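Local coordinates for protein SSD1 (Saccharomyces cerevisiae S288C, PDB 7AM1) that binds mRNA and represses its translation as a catalytically inactive relative of the RNase II family of ribonucleases, and is implicated in control of the G1 phase, at residues T517-T521 with L544-V548; I867-R873 with L909-M913; Y354-F358 with A447-V452; L717-T721 with E839-L845; P632-Y636 with K703-Y707. One frame throughout, in Å; residues are numbered along the deposited sequence.

Interaction 1 of 5, residues T517-T521 with L544-V548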
# COMPACT_ATOMS: atom_id res chain seq x y z
N THR A 517 24.92 -2.97 -4.24
CA THR A 517 24.93 -2.47 -2.87
C THR A 517 23.49 -2.42 -2.36
O THR A 517 22.55 -2.25 -3.13
CB THR A 517 25.56 -1.08 -2.79
OG1 THR A 517 24.82 -0.17 -3.61
CG2 THR A 517 27.00 -1.12 -3.26
N LEU A 518 23.33 -2.60 -1.04
CA LEU A 518 21.99 -2.71 -0.48
C LEU A 518 21.18 -1.43 -0.67
O LEU A 518 19.95 -1.48 -0.75
CB LEU A 518 22.07 -3.08 1.00
CG LEU A 518 22.58 -4.50 1.27
CD1 LEU A 518 22.94 -4.68 2.74
CD2 LEU A 518 21.53 -5.53 0.86
N LEU A 519 21.85 -0.27 -0.74
CA LEU A 519 21.17 0.96 -1.10
C LEU A 519 21.69 1.44 -2.46
O LEU A 519 22.86 1.24 -2.77
CB LEU A 519 21.37 2.06 -0.06
CG LEU A 519 20.85 1.77 1.35
CD1 LEU A 519 21.17 2.92 2.30
CD2 LEU A 519 19.36 1.52 1.33
N PRO A 520 20.85 2.09 -3.28
CA PRO A 520 19.44 2.43 -3.02
C PRO A 520 18.51 1.22 -3.06
O PRO A 520 18.83 0.21 -3.67
CB PRO A 520 19.11 3.41 -4.15
CG PRO A 520 19.99 2.99 -5.27
CD PRO A 520 21.27 2.51 -4.63
N THR A 521 17.36 1.34 -2.41
CA THR A 521 16.39 0.26 -2.28
C THR A 521 15.06 0.69 -2.87
O THR A 521 14.84 1.87 -3.20
CB THR A 521 16.25 -0.16 -0.81
OG1 THR A 521 15.57 -1.42 -0.72
CG2 THR A 521 15.49 0.90 -0.01
N LEU A 544 19.14 1.32 6.04
CA LEU A 544 20.08 0.24 5.75
C LEU A 544 19.83 -0.95 6.67
O LEU A 544 19.81 -2.10 6.21
CB LEU A 544 21.51 0.75 5.89
CG LEU A 544 22.64 -0.26 5.73
CD1 LEU A 544 22.51 -0.98 4.39
CD2 LEU A 544 24.00 0.42 5.85
N GLY A 545 19.64 -0.70 7.97
CA GLY A 545 19.41 -1.80 8.90
C GLY A 545 18.21 -2.64 8.51
O GLY A 545 18.27 -3.87 8.50
N PHE A 546 17.09 -1.98 8.18
CA PHE A 546 15.92 -2.72 7.73
C PHE A 546 16.24 -3.54 6.48
O PHE A 546 15.85 -4.71 6.38
CB PHE A 546 14.75 -1.78 7.44
CG PHE A 546 13.59 -2.47 6.77
CD1 PHE A 546 12.63 -3.13 7.52
CD2 PHE A 546 13.49 -2.52 5.39
CE1 PHE A 546 11.56 -3.79 6.91
CE2 PHE A 546 12.43 -3.18 4.77
CZ PHE A 546 11.47 -3.82 5.53
N VAL A 547 16.96 -2.95 5.52
CA VAL A 547 17.23 -3.63 4.26
C VAL A 547 18.10 -4.86 4.50
O VAL A 547 17.89 -5.92 3.89
CB VAL A 547 17.87 -2.66 3.26
CG1 VAL A 547 18.37 -3.40 2.02
CG2 VAL A 547 16.89 -1.57 2.87
N VAL A 548 19.10 -4.74 5.38
CA VAL A 548 19.96 -5.87 5.71
C VAL A 548 19.13 -7.03 6.24
O VAL A 548 19.20 -8.16 5.74
CB VAL A 548 21.04 -5.45 6.73
CG1 VAL A 548 21.71 -6.67 7.34
CG2 VAL A 548 22.08 -4.57 6.07

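Interaction 2 of 5, residues I867-R873 with L909-M913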
# COMPACT_ATOMS: atom_id res chain seq x y z
N ILE A 867 10.47 31.47 -8.17
CA ILE A 867 10.09 31.75 -9.55
C ILE A 867 11.25 31.51 -10.51
O ILE A 867 11.04 31.09 -11.65
CB ILE A 867 9.54 33.19 -9.66
CG1 ILE A 867 8.21 33.29 -8.90
CG2 ILE A 867 9.40 33.59 -11.12
CD1 ILE A 867 7.57 34.66 -8.93
N SER A 868 12.49 31.75 -10.07
CA SER A 868 13.63 31.57 -10.96
C SER A 868 13.85 30.11 -11.35
O SER A 868 14.63 29.85 -12.28
CB SER A 868 14.90 32.11 -10.29
OG SER A 868 15.13 31.48 -9.05
N THR A 869 13.20 29.15 -10.69
CA THR A 869 13.30 27.75 -11.08
C THR A 869 12.40 27.40 -12.26
O THR A 869 12.51 26.29 -12.79
CB THR A 869 12.93 26.84 -9.91
OG1 THR A 869 11.54 27.00 -9.60
CG2 THR A 869 13.76 27.17 -8.68
N THR A 870 11.52 28.30 -12.68
CA THR A 870 10.55 27.99 -13.72
C THR A 870 11.09 28.38 -15.10
O THR A 870 12.00 29.19 -15.23
CB THR A 870 9.23 28.71 -13.45
OG1 THR A 870 9.39 30.12 -13.66
CG2 THR A 870 8.78 28.47 -12.01
N GLU A 871 10.52 27.76 -16.13
CA GLU A 871 10.88 28.02 -17.52
C GLU A 871 9.74 28.82 -18.14
O GLU A 871 8.66 28.28 -18.40
CB GLU A 871 11.11 26.71 -18.27
CG GLU A 871 11.64 26.88 -19.69
CD GLU A 871 13.00 27.55 -19.74
OE1 GLU A 871 13.77 27.41 -18.77
OE2 GLU A 871 13.31 28.23 -20.75
N THR A 872 9.98 30.11 -18.38
CA THR A 872 8.92 31.04 -18.77
C THR A 872 9.35 31.88 -19.97
O THR A 872 10.54 31.99 -20.28
CB THR A 872 8.53 31.97 -17.62
OG1 THR A 872 9.69 32.65 -17.13
CG2 THR A 872 7.88 31.20 -16.48
N ARG A 873 8.36 32.47 -20.63
CA ARG A 873 8.63 33.43 -21.69
C ARG A 873 7.38 34.25 -21.97
O ARG A 873 6.25 33.80 -21.75
CB ARG A 873 9.10 32.75 -22.98
CG ARG A 873 8.10 31.83 -23.62
CD ARG A 873 8.75 31.02 -24.73
NE ARG A 873 7.78 30.53 -25.69
CZ ARG A 873 7.15 29.36 -25.61
NH1 ARG A 873 7.40 28.54 -24.59
NH2 ARG A 873 6.28 29.01 -26.54
N LEU A 909 2.69 27.32 -8.76
CA LEU A 909 2.92 28.73 -8.49
C LEU A 909 2.85 29.50 -9.81
O LEU A 909 3.39 29.06 -10.83
CB LEU A 909 4.29 28.91 -7.84
CG LEU A 909 4.71 30.30 -7.36
CD1 LEU A 909 3.89 30.72 -6.15
CD2 LEU A 909 6.20 30.36 -7.04
N ASN A 910 2.15 30.63 -9.80
CA ASN A 910 2.12 31.49 -10.98
C ASN A 910 3.44 32.24 -11.09
O ASN A 910 3.70 33.15 -10.29
CB ASN A 910 0.95 32.47 -10.90
CG ASN A 910 0.81 33.31 -12.16
OD1 ASN A 910 1.70 33.35 -13.00
ND2 ASN A 910 -0.31 34.01 -12.28
N PRO A 911 4.28 31.92 -12.07
CA PRO A 911 5.56 32.64 -12.18
C PRO A 911 5.40 34.08 -12.64
O PRO A 911 6.37 34.84 -12.55
CB PRO A 911 6.34 31.81 -13.21
CG PRO A 911 5.30 31.19 -14.05
CD PRO A 911 4.09 30.97 -13.18
N PHE A 912 4.22 34.47 -13.13
CA PHE A 912 3.98 35.85 -13.53
C PHE A 912 3.14 36.61 -12.52
O PHE A 912 2.35 37.49 -12.89
CB PHE A 912 3.31 35.89 -14.90
CG PHE A 912 4.09 35.20 -15.97
CD1 PHE A 912 5.11 35.86 -16.64
CD2 PHE A 912 3.81 33.89 -16.31
CE1 PHE A 912 5.83 35.23 -17.62
CE2 PHE A 912 4.53 33.25 -17.30
CZ PHE A 912 5.54 33.92 -17.95
N MET A 913 3.31 36.31 -11.24
CA MET A 913 2.71 37.07 -10.15
C MET A 913 3.63 38.24 -9.80
O MET A 913 4.84 38.20 -10.03
CB MET A 913 2.47 36.19 -8.93
CG MET A 913 3.74 35.58 -8.34
SD MET A 913 3.41 34.53 -6.91
CE MET A 913 2.70 35.75 -5.80

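Interaction 3 of 5, residues Y354-F358 with A447-V452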
# COMPACT_ATOMS: atom_id res chain seq x y z
N TYR A 354 14.50 -32.59 21.84
CA TYR A 354 14.72 -32.91 20.44
C TYR A 354 15.15 -31.72 19.59
O TYR A 354 15.55 -31.91 18.44
CB TYR A 354 13.43 -33.50 19.84
N ARG A 355 15.08 -30.50 20.12
CA ARG A 355 15.38 -29.31 19.33
C ARG A 355 16.88 -29.06 19.27
O ARG A 355 17.60 -29.30 20.24
CB ARG A 355 14.66 -28.09 19.91
CG ARG A 355 13.18 -28.31 20.17
CD ARG A 355 12.46 -27.02 20.51
NE ARG A 355 11.04 -27.11 20.18
CZ ARG A 355 10.44 -26.42 19.21
NH1 ARG A 355 11.11 -25.55 18.47
NH2 ARG A 355 9.15 -26.60 18.99
N ARG A 356 17.34 -28.59 18.11
CA ARG A 356 18.74 -28.17 18.01
C ARG A 356 18.97 -27.00 18.95
O ARG A 356 18.26 -26.00 18.90
CB ARG A 356 19.09 -27.78 16.57
CG ARG A 356 20.55 -27.37 16.40
CD ARG A 356 20.98 -27.35 14.93
NE ARG A 356 22.33 -26.79 14.77
CZ ARG A 356 22.88 -26.48 13.60
NH1 ARG A 356 22.22 -26.66 12.47
NH2 ARG A 356 24.11 -25.98 13.57
N ASN A 357 19.96 -27.14 19.82
CA ASN A 357 20.14 -26.21 20.93
C ASN A 357 21.17 -25.15 20.55
O ASN A 357 22.31 -25.47 20.21
CB ASN A 357 20.56 -26.95 22.19
CG ASN A 357 20.50 -26.07 23.42
OD1 ASN A 357 21.29 -25.13 23.56
ND2 ASN A 357 19.55 -26.35 24.30
N PHE A 358 20.76 -23.88 20.62
CA PHE A 358 21.64 -22.74 20.39
C PHE A 358 21.76 -21.88 21.65
O PHE A 358 21.93 -20.67 21.56
CB PHE A 358 21.14 -21.86 19.24
CG PHE A 358 21.15 -22.53 17.89
CD1 PHE A 358 22.33 -22.71 17.19
CD2 PHE A 358 19.96 -22.95 17.31
CE1 PHE A 358 22.33 -23.32 15.94
CE2 PHE A 358 19.95 -23.56 16.06
CZ PHE A 358 21.13 -23.74 15.37
N ALA A 447 11.53 -21.31 22.11
CA ALA A 447 11.41 -22.28 21.02
C ALA A 447 11.32 -21.53 19.70
O ALA A 447 10.57 -20.57 19.57
CB ALA A 447 10.18 -23.16 21.22
N THR A 448 12.09 -21.99 18.71
CA THR A 448 12.19 -21.29 17.44
C THR A 448 12.21 -22.30 16.30
O THR A 448 12.36 -23.51 16.50
CB THR A 448 13.45 -20.40 17.39
OG1 THR A 448 14.58 -21.14 17.86
CG2 THR A 448 13.27 -19.15 18.25
N LEU A 449 12.00 -21.80 15.09
CA LEU A 449 12.26 -22.52 13.85
C LEU A 449 13.41 -21.80 13.16
O LEU A 449 13.36 -20.58 12.98
CB LEU A 449 11.03 -22.57 12.95
CG LEU A 449 9.77 -23.25 13.50
CD1 LEU A 449 8.62 -23.21 12.48
CD2 LEU A 449 10.05 -24.70 13.90
N SER A 450 14.45 -22.55 12.79
CA SER A 450 15.68 -21.93 12.33
C SER A 450 16.03 -22.39 10.92
O SER A 450 15.79 -23.54 10.55
CB SER A 450 16.84 -22.27 13.27
OG SER A 450 16.60 -21.77 14.57
N VAL A 451 16.60 -21.46 10.15
CA VAL A 451 17.24 -21.74 8.87
C VAL A 451 18.70 -21.32 9.00
O VAL A 451 18.99 -20.13 9.21
CB VAL A 451 16.54 -21.01 7.71
CG1 VAL A 451 17.29 -21.27 6.41
CG2 VAL A 451 15.08 -21.45 7.60
N VAL A 452 19.61 -22.29 8.91
CA VAL A 452 21.03 -22.07 9.16
C VAL A 452 21.79 -22.29 7.86
O VAL A 452 21.74 -23.39 7.29
CB VAL A 452 21.56 -22.98 10.27
CG1 VAL A 452 23.04 -22.73 10.53
CG2 VAL A 452 20.75 -22.78 11.54

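Interaction 4 of 5, residues L717-T721 with E839-L845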
# COMPACT_ATOMS: atom_id res chain seq x y z
N LEU A 717 -2.40 11.32 9.09
CA LEU A 717 -1.45 12.07 9.91
C LEU A 717 -0.59 13.00 9.06
O LEU A 717 -0.22 14.09 9.53
CB LEU A 717 -0.56 11.10 10.68
CG LEU A 717 0.42 11.71 11.69
CD1 LEU A 717 -0.29 12.64 12.65
CD2 LEU A 717 1.14 10.59 12.44
N LEU A 718 -0.29 12.61 7.82
CA LEU A 718 0.49 13.47 6.94
C LEU A 718 -0.29 14.73 6.57
O LEU A 718 0.28 15.83 6.51
CB LEU A 718 0.88 12.71 5.68
CG LEU A 718 1.67 13.53 4.65
CD1 LEU A 718 2.95 14.05 5.26
CD2 LEU A 718 1.95 12.70 3.41
N CYS A 719 -1.59 14.59 6.31
CA CYS A 719 -2.41 15.76 6.00
C CYS A 719 -2.45 16.72 7.18
O CYS A 719 -2.36 17.94 7.01
CB CYS A 719 -3.82 15.32 5.61
SG CYS A 719 -3.92 14.59 3.98
N LYS A 720 -2.61 16.18 8.39
CA LYS A 720 -2.56 17.00 9.59
C LYS A 720 -1.22 17.71 9.73
O LYS A 720 -1.16 18.88 10.14
CB LYS A 720 -2.83 16.12 10.81
CG LYS A 720 -2.78 16.81 12.14
CD LYS A 720 -3.26 15.85 13.22
CE LYS A 720 -2.56 16.07 14.55
NZ LYS A 720 -2.21 14.77 15.19
N THR A 721 -0.13 17.02 9.40
CA THR A 721 1.21 17.60 9.50
C THR A 721 1.41 18.68 8.45
O THR A 721 1.95 19.76 8.74
CB THR A 721 2.26 16.50 9.35
OG1 THR A 721 2.13 15.54 10.41
CG2 THR A 721 3.65 17.08 9.40
N GLU A 839 4.03 15.19 19.49
CA GLU A 839 3.27 14.01 19.10
C GLU A 839 4.09 13.11 18.19
O GLU A 839 4.20 11.90 18.42
CB GLU A 839 1.96 14.43 18.42
CG GLU A 839 1.02 13.28 18.10
CD GLU A 839 -0.26 13.75 17.42
OE1 GLU A 839 -0.68 13.13 16.43
OE2 GLU A 839 -0.84 14.76 17.89
N LEU A 840 4.67 13.69 17.14
CA LEU A 840 5.46 12.90 16.20
C LEU A 840 6.67 12.28 16.89
O LEU A 840 7.04 11.14 16.60
CB LEU A 840 5.90 13.77 15.03
CG LEU A 840 4.76 14.40 14.22
CD1 LEU A 840 5.32 15.14 13.01
CD2 LEU A 840 3.76 13.34 13.78
N SER A 841 7.31 13.03 17.79
CA SER A 841 8.45 12.50 18.53
C SER A 841 8.04 11.28 19.35
O SER A 841 8.73 10.25 19.34
CB SER A 841 9.05 13.59 19.41
OG SER A 841 10.11 13.09 20.21
N ASP A 842 6.92 11.39 20.06
CA ASP A 842 6.42 10.25 20.84
C ASP A 842 6.17 9.04 19.95
O ASP A 842 6.48 7.91 20.33
CB ASP A 842 5.14 10.64 21.58
CG ASP A 842 5.37 11.71 22.63
OD1 ASP A 842 6.50 11.79 23.17
OD2 ASP A 842 4.43 12.47 22.92
N LEU A 843 5.61 9.26 18.76
CA LEU A 843 5.40 8.19 17.80
C LEU A 843 6.67 7.82 17.04
O LEU A 843 6.62 6.94 16.17
CB LEU A 843 4.31 8.61 16.80
CG LEU A 843 2.96 8.95 17.43
CD1 LEU A 843 1.99 9.49 16.39
CD2 LEU A 843 2.37 7.73 18.12
N HIS A 844 7.80 8.47 17.34
CA HIS A 844 9.06 8.20 16.65
C HIS A 844 8.92 8.40 15.14
O HIS A 844 9.36 7.59 14.34
CB HIS A 844 9.58 6.80 16.98
CG HIS A 844 9.87 6.59 18.43
ND1 HIS A 844 8.91 6.17 19.33
CD2 HIS A 844 11.01 6.76 19.15
CE1 HIS A 844 9.45 6.08 20.53
NE2 HIS A 844 10.72 6.43 20.45
N LEU A 845 8.27 9.50 14.78
CA LEU A 845 8.12 9.91 13.39
C LEU A 845 8.99 11.14 13.12
O LEU A 845 9.42 11.83 14.05
CB LEU A 845 6.65 10.22 13.07
CG LEU A 845 5.66 9.09 13.33
CD1 LEU A 845 4.23 9.61 13.24
CD2 LEU A 845 5.87 7.96 12.34

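Interaction 5 of 5, residues P632-Y636 with K703-Y707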
# COMPACT_ATOMS: atom_id res chain seq x y z
N PRO A 632 -0.40 -5.34 -9.09
CA PRO A 632 -1.15 -5.60 -7.86
C PRO A 632 -0.21 -6.17 -6.81
O PRO A 632 0.91 -6.61 -7.10
CB PRO A 632 -2.19 -6.62 -8.30
CG PRO A 632 -1.45 -7.43 -9.33
CD PRO A 632 -0.54 -6.45 -10.05
N ARG A 633 -0.69 -6.19 -5.58
CA ARG A 633 0.05 -6.80 -4.49
C ARG A 633 0.19 -8.30 -4.70
O ARG A 633 -0.52 -8.92 -5.50
CB ARG A 633 -0.64 -6.54 -3.16
CG ARG A 633 -0.68 -5.08 -2.78
CD ARG A 633 -1.00 -4.98 -1.33
NE ARG A 633 0.20 -4.92 -0.51
CZ ARG A 633 0.31 -5.40 0.72
NH1 ARG A 633 -0.71 -6.03 1.29
NH2 ARG A 633 1.45 -5.25 1.38
N ALA A 634 1.15 -8.88 -3.97
CA ALA A 634 1.36 -10.32 -3.98
C ALA A 634 0.15 -11.05 -3.40
O ALA A 634 -0.72 -10.45 -2.75
CB ALA A 634 2.62 -10.67 -3.19
N ARG A 635 0.09 -12.36 -3.64
CA ARG A 635 -1.03 -13.17 -3.18
C ARG A 635 -0.55 -14.48 -2.59
O ARG A 635 0.26 -15.18 -3.20
CB ARG A 635 -2.00 -13.49 -4.32
CG ARG A 635 -2.46 -12.30 -5.13
CD ARG A 635 -3.51 -12.71 -6.16
NE ARG A 635 -4.85 -12.58 -5.58
CZ ARG A 635 -5.53 -13.56 -4.99
NH1 ARG A 635 -5.01 -14.78 -4.88
NH2 ARG A 635 -6.73 -13.31 -4.50
N TYR A 636 -1.06 -14.84 -1.41
CA TYR A 636 -0.96 -16.22 -0.97
C TYR A 636 -1.78 -17.12 -1.90
O TYR A 636 -2.81 -16.70 -2.44
CB TYR A 636 -1.46 -16.39 0.46
CG TYR A 636 -0.74 -15.55 1.50
CD1 TYR A 636 0.61 -15.76 1.78
CD2 TYR A 636 -1.42 -14.58 2.21
CE1 TYR A 636 1.26 -15.01 2.74
CE2 TYR A 636 -0.78 -13.83 3.16
CZ TYR A 636 0.55 -14.03 3.43
OH TYR A 636 1.18 -13.27 4.38
N LYS A 703 -4.86 -9.22 4.76
CA LYS A 703 -3.55 -8.60 4.63
C LYS A 703 -3.62 -7.35 3.76
O LYS A 703 -3.03 -6.31 4.09
CB LYS A 703 -2.55 -9.59 4.04
CG LYS A 703 -1.15 -9.04 3.90
CD LYS A 703 -0.11 -10.16 3.96
CE LYS A 703 1.29 -9.62 3.97
NZ LYS A 703 1.54 -8.83 5.21
N ASP A 704 -4.37 -7.40 2.66
CA ASP A 704 -4.51 -6.20 1.84
C ASP A 704 -5.28 -5.13 2.59
O ASP A 704 -5.01 -3.94 2.42
CB ASP A 704 -5.17 -6.56 0.51
CG ASP A 704 -4.23 -7.34 -0.39
OD1 ASP A 704 -3.01 -7.28 -0.17
OD2 ASP A 704 -4.72 -8.02 -1.32
N CYS A 705 -6.22 -5.54 3.45
CA CYS A 705 -6.90 -4.59 4.33
C CYS A 705 -5.93 -3.95 5.32
O CYS A 705 -6.04 -2.75 5.60
CB CYS A 705 -8.04 -5.28 5.07
SG CYS A 705 -9.52 -5.62 4.05
N ALA A 706 -5.00 -4.73 5.87
CA ALA A 706 -4.02 -4.17 6.80
C ALA A 706 -3.12 -3.17 6.10
O ALA A 706 -2.71 -2.17 6.69
CB ALA A 706 -3.18 -5.29 7.44
N TYR A 707 -2.77 -3.46 4.84
CA TYR A 707 -2.00 -2.51 4.04
C TYR A 707 -2.79 -1.22 3.82
O TYR A 707 -2.27 -0.12 4.02
CB TYR A 707 -1.65 -3.17 2.70
CG TYR A 707 -1.14 -2.25 1.62
CD1 TYR A 707 0.17 -1.80 1.63
CD2 TYR A 707 -1.96 -1.86 0.57
CE1 TYR A 707 0.64 -0.96 0.63
CE2 TYR A 707 -1.50 -1.03 -0.43
CZ TYR A 707 -0.20 -0.59 -0.40
OH TYR A 707 0.27 0.23 -1.40
O HOH W 1 -1.09 -9.05 -0.36
O HOH W 2 -3.52 -10.08 -2.53

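Interaction 1 of 5, residues T517-T521 with L544-V548
Between T517-T521 and the first turn of the helix the contact is made almost wholly by apolar side chains. T517 starts the loop and folds back on it: its OG1 donates to L519 O at 2.6 Å, which closes a short side-chain-to-backbone link within the loop. L518 follows as the main anchor. Its CA-to-CB bond points toward the first turn of the helix, where L518 CB lies 4.0 Å from L544 CD1 and 3.9 Å from V547 CG1, while L518 CD1 presses on V548 CG2 at 3.4 Å. L519 starts out sideways, yet its branches return: L519 CD1 comes to 4.2 Å from L544 CB, and L519 CD2 to 4.2 Å from V547 CG2. The cis peptide bond before P520 then turns the chain, and T521 ends the contact with OG1 3.8 Å from V547 CG2. L544, V547 and V548 lie on one face of the helix, as spacings of three and four residues require, and L518 also packs on Q500 and Y507 of helix 495-510. The result is typical of a connecting loop sealed over the N-terminal turn of a helix, here the long helix 544-568 in the helical part of the RNB domain.

Interaction 2 of 5, residues I867-R873 with L909-M913
In the C-terminal beta region, two type I beta turns pack together: one, from I867 to T870, leads into strand 872-875 at the edge of a five-stranded antiparallel sheet, and the other, from N910 to M913, follows strand 903-908, the edge of another. T870 N and T870 OG1 both donate to I867 O, at 3.0 and 2.8 Å, whereas N910 OD1 accepts from F912 N at 2.8 Å in an Asx turn; the ND2 of N910 is held by V786 O. Between the turns the contact is mostly apolar. I867 spreads over the tail, with CG1 4.0 Å from L909 CD2, CG2 4.1 Å from P911 CB and CD1 4.0 Å from M913 CG. P911 faces the other segment and meets two threonines, T870 OG1 lying 3.5 Å from its CB. F912 extends the contact to the edge strand and also sets its ring edge-to-face with Y879. T872 CG2 is 3.5 Å from P911 CG and T872 CB is 3.6 Å from F912 CZ.

Interaction 3 of 5, residues Y354-F358 with A447-V452
R355 lays one face of its guanidinium over the methyl of A447, with R355 NH1 3.8 Å from A447 CB. The edge of the same group is turned to the strand backbone, R355 NH1 lying 3.1 Å from T448 O. Its charge is answered by D398, which forms a salt bridge with NH2, and NH1 also bonds to S470 O. Three residues on, F358 reaches toward the same strand: its CZ is 4.0 Å from V452 CG2 and its CE2 4.1 Å from S450 OG, a hydroxyl already engaged by S470 and H395. R356 adds a looser touch, NH1 to V452 CG2 at 4.3 Å, and makes a cation-pi contact with W466. Strand segments 356-358 and 447-452 cross at 103° with axes 9.3 Å apart, too far for backbone pairing; strand 462-472 lies between them and pairs with both. Long side chains from an edge strand and the residue just before it thus reach past a neighbour to the next strand, in the twisted mixed beta-sheet of the RNB domain.

Interaction 4 of 5, residues L717-T721 with E839-L845
Helix surfaces often meet by fitting one projecting side chain into a shallow hollow, and L717 does this here. Its CA-to-CB bond points toward the other segment, and its CD2 methyl enters a hollow lined by three leucines: L717 CD2 lies 3.3 Å from L845 CD1, 4.0 Å from L840 CD2 and 4.2 Å from L843 CD1. L717 CD1 stands 3.8 Å from E839 OE1 and also lies near L840. The hollow owes its shape to the way helix 834-842 ends. A Schellman motif closes it, with L845 N bonded to L840 O at 2.7 Å and H844 N to S841 O at 2.8 Å, while H844 takes positive phi; the chain curls back, so that L845 joins L840 and L843 around the incoming methyl. T721, one turn beyond L717, borders L840, its OG1 4.1 Å from L840 CD1. That hydroxyl also donates to L717 O at 2.9 Å, keeping its polar atom tied to its own helix. At the rim, K720 reaches across to E839, and the salt bridge between K720 NZ and E839 OE1 is short, 2.6 Å, bordering the leucine cluster with charge. K720 and T721 lean further on L836, a turn earlier in helix 834-842.

Interaction 5 of 5, residues P632-Y636 with K703-Y707
In this RNB-family fold, an arginine stacked on an aromatic ring and bridged at its edge by an acid joins the short strand 635-638, through the loop before it, to the long helix 689-725. R633 gives up the most surface. Its guanidinium lies flat on the Y707 ring, centres 4.1 Å apart and planes at 10°, an off-centre cation-pi stack; R633 CD, 4.1 Å from the Y707 ring centroid, adds a CH-pi contact over the face. The edge of the group is left for D704, whose OD1 accepts from R633 NH1 at 3.0 Å in a salt bridge, while R633 NH2 turns to S527 O and E531. K703 offers its aliphatic part, CD lying 3.4 Å from Y636 OH; its ammonium pairs with D530 and E531, and the Y636 hydroxyl with H659. Water 1 links A634 O at 2.8 Å to D704 OD1 at 2.6 Å, and water 2 links A634 O at 2.8 Å to D704 OD2 at 2.7 Å.

How the interactions relate
Followed from the N terminus, the five contacts close loops in series, none nesting within or crossing another. Interaction 3 comes first, its 88 intervening residues including three of the strands of the RNB sheet. Interaction 1 closes a short loop of 22 residues over the start of helix 544-568. Interaction 5 then joins strand 635-638 and the loop before it to helix 689-725, and interaction 4 takes up that same helix further along, its loop of 117 residues carrying much of the C-terminal beta structure; their centres lie 25 Å apart. Interaction 2 fastens the chain's end. It and interaction 3 sit on opposite sides of the molecule, centres 64 Å apart.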